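PDB 2GZS: IroE protein from Escherichia coli, which hydrolyses the trilactone siderophore enterobactin and its glucosylated forms, preferring the iron-free molecules and tending to cut the ring just once to give linear trimers. Local coordinates for residues Y27-A32 with V75-Q80; M55-D60 with A253-A258; Y43-M48 with L136-Q141. One frame throughout, in Å; residues are numbered along the deposited sequence.

Contact 1: Y27-A32 with V75-Q80; sequences YRVWTA and VAVGYQ
R28 and W30 pair with G78 and A76 through four backbone hydrogen bonds, two to each pair, fixing strands 26-34 and 73-79 in antiparallel register. The two donated by 75-80, G78 N to R28 O and A76 N to W30 O, are each 2.8 Å long. In the intervening non-hydrogen-bonded pair of V29 and V77, V29 CA makes a CA-H...O contact with A76 O. Just past the end of its strand, Q80 adds a side-chain bond: NE2 reaches Y27 O at 3.0 Å, nearly straight (169°), with the acceptor in the plane of the amide and the donor above the carbonyl plane.

Apolar packing divides between the two faces. With V29 CG1 anti to its backbone N (chi1 176°), that methyl presses on V75 CG1 at 3.5 Å, closer than usual for two methyls. On the other face, W30 CE3 lies 4.3 Å from A76 CB, and G78 CA sits at the indole edge, where any side chain would crowd W30 CZ3. R28 CG covers the rim of one face of the indole; beyond its bend at chi3, the guanidinium sets one face over Y79 O and Q80 CA, with R28 NH2 3.6 Å from Q80 CA.

The aromatic pair is oblique: Y27 and Y79 run side by side in the same direction, their CE1 atoms 3.4 Å apart and their planes inclined by 35°. Both hydroxyls are hydrogen-bonded to D93 OD2, so one carboxylate oxygen ties the two ring ends together.

V29, T31, V75 and V77 share the face under helix 117-132, while W30 and A76 meet helix 51-57. A second strand running against its neighbours 11-19 and 73-79, in a helix-flanked sheet parallel from 73-79 onward, is characteristic of the alpha/beta-hydrolase fold.

Contact 2: M55-D60 with A253-A258; sequences MDRLDD and ASFRQA
In this alpha/beta hydrolase, the chain leaving helix 51-57 brings R57, L58 and D59 against F255 and R256 of helix 247-262, the helix that begins at H247 of the catalytic dyad. R57 and F255 make the main apolar contact. CB of R57 rests against the ring tip, 3.7 Å from F255 CE2, and R57 CD follows at 4.0 Å from the same carbon. The arginine chain, extended from CG to NE, crosses the phenyl side chain obliquely, near its CE2 and CZ atoms, so its aliphatic part does the touching while the guanidinium leads onward. L58 adds a looser contact, its CD1 standing 4.4 Å from F255 CE1. Within helix 247-262, R256 CG lies over the centre of one face of the same ring, 3.7 Å above its plane.

R256 itself stretches out to the loop. Its NH1 forms a salt bridge with D59 OD2 through a weak hydrogen bond of 3.5 Å, long but straight at 166°. The oxygen meets the guanidinium at its edge and in plane, although the two side chains cross at about a right angle. R256 NH2 also comes within 2.9 Å of R57 O, at an angle too poor for a hydrogen bond. The carboxylate has a second task: D59 OD1 accepts from L62 N, making D59 the N-cap of helix 60-66. One aspartate thereby serves a helix start and an arginine, whose charge it is likely to offset in part.

L62 of helix 60-66 packs on both F255 and R256, and R57 lies on F251 and N252 one turn earlier in helix 247-262. L58, whose CB points away from helix 247-262, is packed by L63 and by I3 of helix 2-6.

Contact 3: Y43-M48 with L136-Q141; sequences YPILYM and LNIDRQ
Y43 is gripped from N137 and D139 by two backbone hydrogen bonds, which bracket I138 in a single parallel bridge. Y43 N donates to N137 O at 2.8 Å, and D139 N returns a bond of 2.7 Å to Y43 O, approaching from above the carbonyl plane and nearly straight at the hydrogen (166°). I138 CA, between them, makes a CA-H...O contact with that same Y43 O, and D139 CB lies 3.6 Å from it. N137 O also lies near the tyrosine ring, obliquely to it, 3.5 Å from Y43 CD2.

The side chains of I45 and I138 cross at about a right angle and touch by their methyls. I45 CG2 lies 3.7 Å from I138 CG2, and I45 CD1 is 4.0 Å from I138 CD1. In I138, CG1 anti to the carbonyl carbon (chi1 -63°) leaves CG2 anti to the backbone N, where it meets I45 CG2; the turn at chi2 (-57°) then brings CD1 to I45 CD1. An alanine in place of I138 would probably open a gap beside I45, whose CG2 and CD1 would lose the isoleucine methyls as partners.

The next shell holds these groups in position. Y43 OH is hydrogen-bonded to T36 O, and N137 ND2 to A40 O, anchoring both sides of the bridge to the loop before strand 43-48. D139 OD1 accepts from Q141 N at 3.1 Å, an Asx turn where the chain rounds the corner at 140 and 141.

Past that corner the chain enters strand 143-148, which lies alongside 43-48; I45 makes backbone bonds to R142 and G144. On its other flank 43-48 pairs with strand 73-79, and Y47 packs against helix 117-132. The short strand 138-139 meets this central strand at its first residue, Y43.

Contacts 1 and 3 belong to one sheet: strand 43-48 runs beside strand 73-79, where M48 O and V77 N, 2.8 Å apart, probably share a hydrogen bond. I45 CD1 also packs against V75 CG2 at 3.8 Å. Contact 2 lies on the W30 and A76 face of that sheet. Selenomethionine M55 ties it to contact 1, with its CG 3.7 Å from W30 CE3, and L46 CD2 of contact 3 packs 4.0 Å from A258 C of contact 2. Contact 2 comes nearest the active site: the R57 side chain is about 8 Å from that of H247 and about 9 Å from the bound diisopropyl phosphonate. In contact 1 the Y79 side chain is about 11 Å from the ligand.

Contact 1: Y27-A32 with V75-Q80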
loop_
_atom_site.group_PDB
_atom_site.type_symbol
_atom_site.label_atom_id
_atom_site.label_comp_id
_atom_site.label_asym_id
_atom_site.label_seq_id
_atom_site.Cartn_x
_atom_site.Cartn_y
_atom_site.Cartn_z
ATOM N N TYR A 27 16.524 0.007 -2.015
ATOM C CA TYR A 27 15.224 -0.598 -2.338
ATOM C C TYR A 27 15.405 -1.766 -3.307
ATOM O O TYR A 27 16.244 -1.719 -4.200
ATOM C CB TYR A 27 14.226 0.440 -2.928
ATOM C CG TYR A 27 14.073 1.571 -1.902
ATOM C CD1 TYR A 27 13.107 1.558 -0.932
ATOM C CD2 TYR A 27 14.970 2.632 -1.964
ATOM C CE1 TYR A 27 12.943 2.574 0.026
ATOM C CE2 TYR A 27 14.847 3.655 -1.017
ATOM C CZ TYR A 27 13.867 3.621 -0.068
ATOM O OH TYR A 27 13.750 4.632 0.875
ATOM N N ARG A 28 14.562 -2.774 -3.119
ATOM C CA ARG A 28 14.491 -3.916 -4.068
ATOM C C ARG A 28 13.061 -4.008 -4.503
ATOM O O ARG A 28 12.211 -4.139 -3.611
ATOM C CB ARG A 28 14.941 -5.193 -3.371
ATOM C CG ARG A 28 14.938 -6.432 -4.317
ATOM C CD ARG A 28 15.625 -7.560 -3.570
ATOM N NE ARG A 28 17.037 -7.465 -3.216
ATOM C CZ ARG A 28 17.527 -8.119 -2.151
ATOM N NH1 ARG A 28 16.696 -8.856 -1.411
ATOM N NH2 ARG A 28 18.821 -7.992 -1.885
ATOM N N VAL A 29 12.732 -3.793 -5.787
ATOM C CA VAL A 29 11.351 -3.628 -6.222
ATOM C C VAL A 29 11.050 -4.770 -7.205
ATOM O O VAL A 29 11.749 -4.912 -8.225
ATOM C CB VAL A 29 11.113 -2.268 -6.884
ATOM C CG1 VAL A 29 9.675 -2.155 -7.415
ATOM C CG2 VAL A 29 11.473 -1.197 -5.843
ATOM N N TRP A 30 10.035 -5.548 -6.862
ATOM C CA TRP A 30 9.623 -6.639 -7.748
ATOM C C TRP A 30 8.362 -6.201 -8.487
ATOM O O TRP A 30 7.399 -5.653 -7.919
ATOM C CB TRP A 30 9.301 -7.922 -7.010
ATOM C CG TRP A 30 10.446 -8.584 -6.347
ATOM C CD1 TRP A 30 11.198 -9.593 -6.905
ATOM C CD2 TRP A 30 10.999 -8.349 -5.040
ATOM N NE1 TRP A 30 12.178 -9.983 -6.011
ATOM C CE2 TRP A 30 12.066 -9.222 -4.860
ATOM C CE3 TRP A 30 10.633 -7.429 -4.020
ATOM C CZ2 TRP A 30 12.808 -9.251 -3.699
ATOM C CZ3 TRP A 30 11.398 -7.460 -2.848
ATOM C CH2 TRP A 30 12.467 -8.347 -2.699
ATOM N N THR A 31 8.356 -6.422 -9.799
ATOM C CA THR A 31 7.181 -6.189 -10.617
ATOM C C THR A 31 6.641 -7.527 -11.126
ATOM O O THR A 31 7.397 -8.262 -11.794
ATOM C CB THR A 31 7.470 -5.232 -11.780
ATOM O OG1 THR A 31 7.963 -3.989 -11.237
ATOM C CG2 THR A 31 6.196 -4.849 -12.516
ATOM N N ALA A 32 5.418 -7.889 -10.806
ATOM C CA ALA A 32 4.760 -9.107 -11.214
ATOM C C ALA A 32 3.719 -8.727 -12.250
ATOM O O ALA A 32 2.779 -8.007 -11.967
ATOM C CB ALA A 32 4.119 -9.863 -10.030
ATOM N N VAL A 75 3.410 -4.414 -7.731
ATOM C CA VAL A 75 4.731 -3.824 -7.539
ATOM C C VAL A 75 5.034 -3.927 -6.054
ATOM O O VAL A 75 4.404 -3.190 -5.281
ATOM C CB VAL A 75 4.845 -2.363 -8.017
ATOM C CG1 VAL A 75 6.237 -1.828 -7.776
ATOM C CG2 VAL A 75 4.447 -2.272 -9.493
ATOM N N ALA A 76 5.935 -4.812 -5.660
ATOM C CA ALA A 76 6.250 -4.979 -4.242
ATOM C C ALA A 76 7.504 -4.168 -3.968
ATOM O O ALA A 76 8.580 -4.437 -4.492
ATOM C CB ALA A 76 6.492 -6.457 -3.974
ATOM N N VAL A 77 7.317 -3.107 -3.146
ATOM C CA VAL A 77 8.434 -2.158 -2.926
ATOM C C VAL A 77 9.122 -2.596 -1.632
ATOM O O VAL A 77 8.553 -2.316 -0.538
ATOM C CB VAL A 77 7.918 -0.737 -2.833
ATOM C CG1 VAL A 77 9.061 0.256 -2.641
ATOM C CG2 VAL A 77 7.097 -0.454 -4.123
ATOM N N GLY A 78 10.256 -3.271 -1.736
ATOM C CA GLY A 78 10.964 -3.787 -0.585
ATOM C C GLY A 78 12.359 -3.191 -0.444
ATOM O O GLY A 78 12.593 -2.122 -1.030
ATOM N N TYR A 79 13.179 -3.884 0.283
ATOM C CA TYR A 79 14.512 -3.422 0.627
ATOM C C TYR A 79 15.553 -4.431 0.263
ATOM O O TYR A 79 15.181 -5.626 0.144
ATOM C CB TYR A 79 14.585 -3.110 2.141
ATOM C CG TYR A 79 13.751 -1.901 2.507
ATOM C CD1 TYR A 79 14.250 -0.603 2.347
ATOM C CD2 TYR A 79 12.441 -2.008 3.020
ATOM C CE1 TYR A 79 13.475 0.514 2.703
ATOM C CE2 TYR A 79 11.633 -0.918 3.366
ATOM C CZ TYR A 79 12.201 0.368 3.194
ATOM O OH TYR A 79 11.391 1.442 3.517
ATOM N N GLN A 80 16.807 -4.013 0.127
ATOM C CA GLN A 80 17.874 -4.977 -0.187
ATOM C C GLN A 80 18.315 -5.651 1.102
ATOM O O GLN A 80 19.299 -5.271 1.779
ATOM C CB GLN A 80 18.989 -4.173 -0.878
ATOM C CG GLN A 80 18.558 -3.689 -2.267
ATOM C CD GLN A 80 19.616 -2.813 -2.943
ATOM O OE1 GLN A 80 20.805 -3.089 -2.713
ATOM N NE2 GLN A 80 19.201 -1.816 -3.721
#

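Contact 2: M55-D60 with A253-A258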
loop_
_atom_site.group_PDB
_atom_site.type_symbol
_atom_site.label_atom_id
_atom_site.label_comp_id
_atom_site.label_asym_id
_atom_site.label_seq_id
_atom_site.Cartn_x
_atom_site.Cartn_y
_atom_site.Cartn_z
HETATM N N MSE A 55 6.349 -10.518 -1.029
HETATM C CA MSE A 55 6.827 -11.567 -1.973
HETATM C C MSE A 55 6.976 -12.911 -1.306
HETATM O O MSE A 55 6.694 -13.910 -1.981
HETATM C CB MSE A 55 8.149 -11.153 -2.599
HETATM C CG MSE A 55 7.925 -9.923 -3.515
HETATM SE SE MSE A 55 6.780 -10.271 -5.037
HETATM C CE MSE A 55 7.828 -11.590 -5.770
ATOM N N ASP A 56 7.396 -12.955 -0.070
ATOM C CA ASP A 56 7.500 -14.227 0.633
ATOM C C ASP A 56 6.130 -14.861 0.794
ATOM O O ASP A 56 6.116 -16.108 1.008
ATOM C CB ASP A 56 8.074 -13.947 2.025
ATOM C CG ASP A 56 8.142 -15.208 2.891
ATOM O OD1 ASP A 56 9.189 -15.880 2.800
ATOM O OD2 ASP A 56 7.186 -15.524 3.637
ATOM N N ARG A 57 5.033 -14.146 0.788
ATOM C CA ARG A 57 3.679 -14.696 1.084
ATOM C C ARG A 57 2.926 -14.866 -0.225
ATOM O O ARG A 57 1.826 -15.420 -0.204
ATOM C CB ARG A 57 2.949 -13.735 2.025
ATOM C CG ARG A 57 3.512 -13.651 3.431
ATOM C CD ARG A 57 3.090 -12.388 4.150
ATOM N NE ARG A 57 3.332 -12.452 5.574
ATOM C CZ ARG A 57 4.392 -12.538 6.318
ATOM N NH1 ARG A 57 5.612 -12.593 5.779
ATOM N NH2 ARG A 57 4.263 -12.577 7.655
ATOM N N LEU A 58 3.427 -14.409 -1.370
ATOM C CA LEU A 58 2.704 -14.522 -2.624
ATOM C C LEU A 58 2.764 -15.967 -3.098
ATOM O O LEU A 58 3.836 -16.553 -3.007
ATOM C CB LEU A 58 3.301 -13.535 -3.619
ATOM C CG LEU A 58 2.564 -13.272 -4.902
ATOM C CD1 LEU A 58 1.217 -12.616 -4.569
ATOM C CD2 LEU A 58 3.364 -12.358 -5.861
ATOM N N ASP A 59 1.603 -16.495 -3.504
ATOM C CA ASP A 59 1.633 -17.925 -3.855
ATOM C C ASP A 59 0.707 -18.110 -5.069
ATOM O O ASP A 59 -0.068 -17.227 -5.418
ATOM C CB ASP A 59 1.245 -18.844 -2.709
ATOM C CG ASP A 59 -0.112 -18.569 -2.098
ATOM O OD1 ASP A 59 -1.027 -18.043 -2.752
ATOM O OD2 ASP A 59 -0.288 -18.847 -0.893
ATOM N N ASP A 60 0.868 -19.327 -5.639
ATOM C CA ASP A 60 0.134 -19.568 -6.879
ATOM C C ASP A 60 -1.377 -19.563 -6.644
ATOM O O ASP A 60 -2.069 -19.193 -7.604
ATOM C CB ASP A 60 0.585 -20.892 -7.528
ATOM C CG ASP A 60 1.725 -20.809 -8.520
ATOM O OD1 ASP A 60 2.093 -19.714 -9.000
ATOM O OD2 ASP A 60 2.306 -21.883 -8.848
ATOM N N ALA A 253 -4.241 -11.117 5.235
ATOM C CA ALA A 253 -5.596 -10.836 4.816
ATOM C C ALA A 253 -5.731 -9.531 4.073
ATOM O O ALA A 253 -6.441 -9.390 3.064
ATOM C CB ALA A 253 -6.538 -10.799 6.041
ATOM N N SER A 254 -5.089 -8.499 4.626
ATOM C CA SER A 254 -5.290 -7.161 4.049
ATOM C C SER A 254 -4.541 -7.075 2.683
ATOM O O SER A 254 -5.182 -6.510 1.800
ATOM C CB SER A 254 -4.841 -6.112 5.080
ATOM O OG SER A 254 -3.447 -6.116 5.279
ATOM N N PHE A 255 -3.342 -7.638 2.593
ATOM C CA PHE A 255 -2.704 -7.468 1.251
ATOM C C PHE A 255 -3.462 -8.339 0.254
ATOM O O PHE A 255 -3.627 -7.936 -0.898
ATOM C CB PHE A 255 -1.220 -7.769 1.333
ATOM C CG PHE A 255 -0.667 -9.104 0.931
ATOM C CD1 PHE A 255 -0.542 -9.506 -0.430
ATOM C CD2 PHE A 255 -0.212 -10.020 1.869
ATOM C CE1 PHE A 255 -0.021 -10.742 -0.778
ATOM C CE2 PHE A 255 0.269 -11.261 1.521
ATOM C CZ PHE A 255 0.380 -11.644 0.183
ATOM N N ARG A 256 -3.859 -9.547 0.660
ATOM C CA ARG A 256 -4.513 -10.408 -0.364
ATOM C C ARG A 256 -5.849 -9.854 -0.715
ATOM O O ARG A 256 -6.271 -9.839 -1.884
ATOM C CB ARG A 256 -4.586 -11.825 0.220
ATOM C CG ARG A 256 -3.237 -12.492 0.306
ATOM C CD ARG A 256 -3.445 -13.900 0.900
ATOM N NE ARG A 256 -2.187 -14.354 1.469
ATOM C CZ ARG A 256 -1.572 -15.447 1.044
ATOM N NH1 ARG A 256 -2.188 -16.108 0.071
ATOM N NH2 ARG A 256 -0.426 -15.765 1.635
ATOM N N GLN A 257 -6.643 -9.340 0.224
ATOM C CA GLN A 257 -7.944 -8.797 -0.087
ATOM C C GLN A 257 -7.828 -7.520 -0.929
ATOM O O GLN A 257 -8.661 -7.279 -1.782
ATOM C CB GLN A 257 -8.808 -8.598 1.188
ATOM C CG GLN A 257 -10.219 -8.102 0.841
ATOM C CD GLN A 257 -11.025 -9.177 0.104
ATOM O OE1 GLN A 257 -11.311 -10.225 0.685
ATOM N NE2 GLN A 257 -11.373 -8.971 -1.159
ATOM N N ALA A 258 -6.753 -6.739 -0.685
ATOM C CA ALA A 258 -6.553 -5.573 -1.561
ATOM C C ALA A 258 -6.284 -6.010 -3.013
ATOM O O ALA A 258 -6.868 -5.393 -3.889
ATOM C CB ALA A 258 -5.410 -4.725 -0.983
#

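Contact 3: Y43-M48 with L136-Q141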
loop_
_atom_site.group_PDB
_atom_site.type_symbol
_atom_site.label_atom_id
_atom_site.label_comp_id
_atom_site.label_asym_id
_atom_site.label_seq_id
_atom_site.Cartn_x
_atom_site.Cartn_y
_atom_site.Cartn_z
ATOM N N TYR A 43 -3.870 -3.040 -17.442
ATOM C CA TYR A 43 -3.925 -3.721 -16.157
ATOM C C TYR A 43 -4.147 -2.724 -14.993
ATOM O O TYR A 43 -3.561 -1.654 -15.085
ATOM C CB TYR A 43 -2.637 -4.445 -15.894
ATOM C CG TYR A 43 -2.181 -5.596 -16.795
ATOM C CD1 TYR A 43 -2.882 -6.785 -16.789
ATOM C CD2 TYR A 43 -1.021 -5.354 -17.534
ATOM C CE1 TYR A 43 -2.428 -7.830 -17.624
ATOM C CE2 TYR A 43 -0.556 -6.394 -18.351
ATOM C CZ TYR A 43 -1.287 -7.544 -18.343
ATOM O OH TYR A 43 -0.755 -8.534 -19.178
ATOM N N PRO A 44 -4.961 -3.131 -14.032
ATOM C CA PRO A 44 -4.903 -2.379 -12.739
ATOM C C PRO A 44 -3.519 -2.615 -12.178
ATOM O O PRO A 44 -2.845 -3.576 -12.534
ATOM C CB PRO A 44 -5.907 -3.094 -11.878
ATOM C CG PRO A 44 -6.733 -3.966 -12.761
ATOM C CD PRO A 44 -5.866 -4.244 -13.940
ATOM N N ILE A 45 -3.084 -1.747 -11.207
ATOM C CA ILE A 45 -1.752 -1.988 -10.680
ATOM C C ILE A 45 -1.751 -1.635 -9.183
ATOM O O ILE A 45 -2.354 -0.598 -8.859
ATOM C CB ILE A 45 -0.665 -1.175 -11.439
ATOM C CG1 ILE A 45 0.760 -1.491 -10.975
ATOM C CG2 ILE A 45 -0.966 0.343 -11.425
ATOM C CD1 ILE A 45 1.860 -0.870 -11.883
ATOM N N LEU A 46 -1.133 -2.496 -8.368
ATOM C CA LEU A 46 -1.171 -2.223 -6.925
ATOM C C LEU A 46 0.282 -2.169 -6.442
ATOM O O LEU A 46 1.009 -3.145 -6.613
ATOM C CB LEU A 46 -1.972 -3.321 -6.245
ATOM C CG LEU A 46 -2.175 -3.058 -4.719
ATOM C CD1 LEU A 46 -2.876 -1.766 -4.373
ATOM C CD2 LEU A 46 -2.916 -4.252 -4.125
ATOM N N TYR A 47 0.666 -1.031 -5.869
ATOM C CA TYR A 47 1.960 -0.793 -5.262
ATOM C C TYR A 47 1.886 -1.176 -3.770
ATOM O O TYR A 47 0.897 -0.710 -3.147
ATOM C CB TYR A 47 2.340 0.689 -5.412
ATOM C CG TYR A 47 2.762 1.048 -6.846
ATOM C CD1 TYR A 47 4.113 1.111 -7.161
ATOM C CD2 TYR A 47 1.769 1.268 -7.776
ATOM C CE1 TYR A 47 4.541 1.428 -8.471
ATOM C CE2 TYR A 47 2.202 1.583 -9.070
ATOM C CZ TYR A 47 3.531 1.658 -9.372
ATOM O OH TYR A 47 3.905 1.972 -10.693
HETATM N N MSE A 48 2.783 -1.998 -3.304
HETATM C CA MSE A 48 2.651 -2.593 -1.980
HETATM C C MSE A 48 3.925 -2.397 -1.175
HETATM O O MSE A 48 5.018 -2.743 -1.595
HETATM C CB MSE A 48 2.400 -4.121 -2.160
HETATM C CG MSE A 48 1.099 -4.273 -3.026
HETATM SE SE MSE A 48 0.465 -6.120 -3.076
HETATM C CE MSE A 48 2.337 -6.324 -3.346
ATOM N N LEU A 136 4.420 -1.118 -20.104
ATOM C CA LEU A 136 3.199 -1.857 -19.746
ATOM C C LEU A 136 1.958 -1.036 -20.045
ATOM O O LEU A 136 1.891 0.189 -19.949
ATOM C CB LEU A 136 3.173 -2.219 -18.243
ATOM C CG LEU A 136 4.275 -3.148 -17.757
ATOM C CD1 LEU A 136 4.200 -3.305 -16.239
ATOM C CD2 LEU A 136 4.181 -4.487 -18.464
ATOM N N ASN A 137 0.889 -1.749 -20.445
ATOM C CA ASN A 137 -0.391 -1.092 -20.583
ATOM C C ASN A 137 -1.084 -1.087 -19.195
ATOM O O ASN A 137 -1.627 -2.126 -18.833
ATOM C CB ASN A 137 -1.322 -1.760 -21.596
ATOM C CG ASN A 137 -2.597 -0.997 -21.834
ATOM O OD1 ASN A 137 -2.778 0.198 -21.553
ATOM N ND2 ASN A 137 -3.581 -1.702 -22.409
ATOM N N ILE A 138 -0.995 0.077 -18.570
ATOM C CA ILE A 138 -1.527 0.227 -17.206
ATOM C C ILE A 138 -2.771 1.091 -17.240
ATOM O O ILE A 138 -2.747 2.134 -17.911
ATOM C CB ILE A 138 -0.459 0.898 -16.326
ATOM C CG1 ILE A 138 0.799 0.060 -16.176
ATOM C CG2 ILE A 138 -1.120 1.229 -14.969
ATOM C CD1 ILE A 138 0.520 -1.319 -15.612
ATOM N N ASP A 139 -3.821 0.645 -16.564
ATOM C CA ASP A 139 -5.012 1.455 -16.412
ATOM C C ASP A 139 -4.792 2.455 -15.268
ATOM O O ASP A 139 -4.895 2.034 -14.093
ATOM C CB ASP A 139 -6.231 0.619 -16.088
ATOM C CG ASP A 139 -7.498 1.448 -16.114
ATOM O OD1 ASP A 139 -7.448 2.685 -16.039
ATOM O OD2 ASP A 139 -8.581 0.852 -16.224
ATOM N N ARG A 140 -4.512 3.659 -15.673
ATOM C CA ARG A 140 -4.058 4.589 -14.611
ATOM C C ARG A 140 -5.167 4.896 -13.639
ATOM O O ARG A 140 -4.941 5.221 -12.463
ATOM C CB ARG A 140 -3.413 5.855 -15.191
ATOM C CG ARG A 140 -2.037 5.551 -15.751
ATOM C CD ARG A 140 -1.552 6.716 -16.606
ATOM N NE ARG A 140 -0.159 6.560 -17.024
ATOM C CZ ARG A 140 0.498 7.517 -17.695
ATOM N NH1 ARG A 140 -0.137 8.641 -18.017
ATOM N NH2 ARG A 140 1.769 7.335 -18.048
ATOM N N GLN A 141 -6.413 4.762 -14.058
ATOM C CA GLN A 141 -7.512 5.028 -13.110
ATOM C C GLN A 141 -7.605 3.943 -12.061
ATOM O O GLN A 141 -8.408 4.088 -11.140
ATOM C CB GLN A 141 -8.799 5.168 -13.936
ATOM C CG GLN A 141 -8.730 6.312 -14.959
ATOM C CD GLN A 141 -10.143 6.614 -15.445
ATOM O OE1 GLN A 141 -10.571 6.173 -16.514
ATOM N NE2 GLN A 141 -10.848 7.354 -14.593
#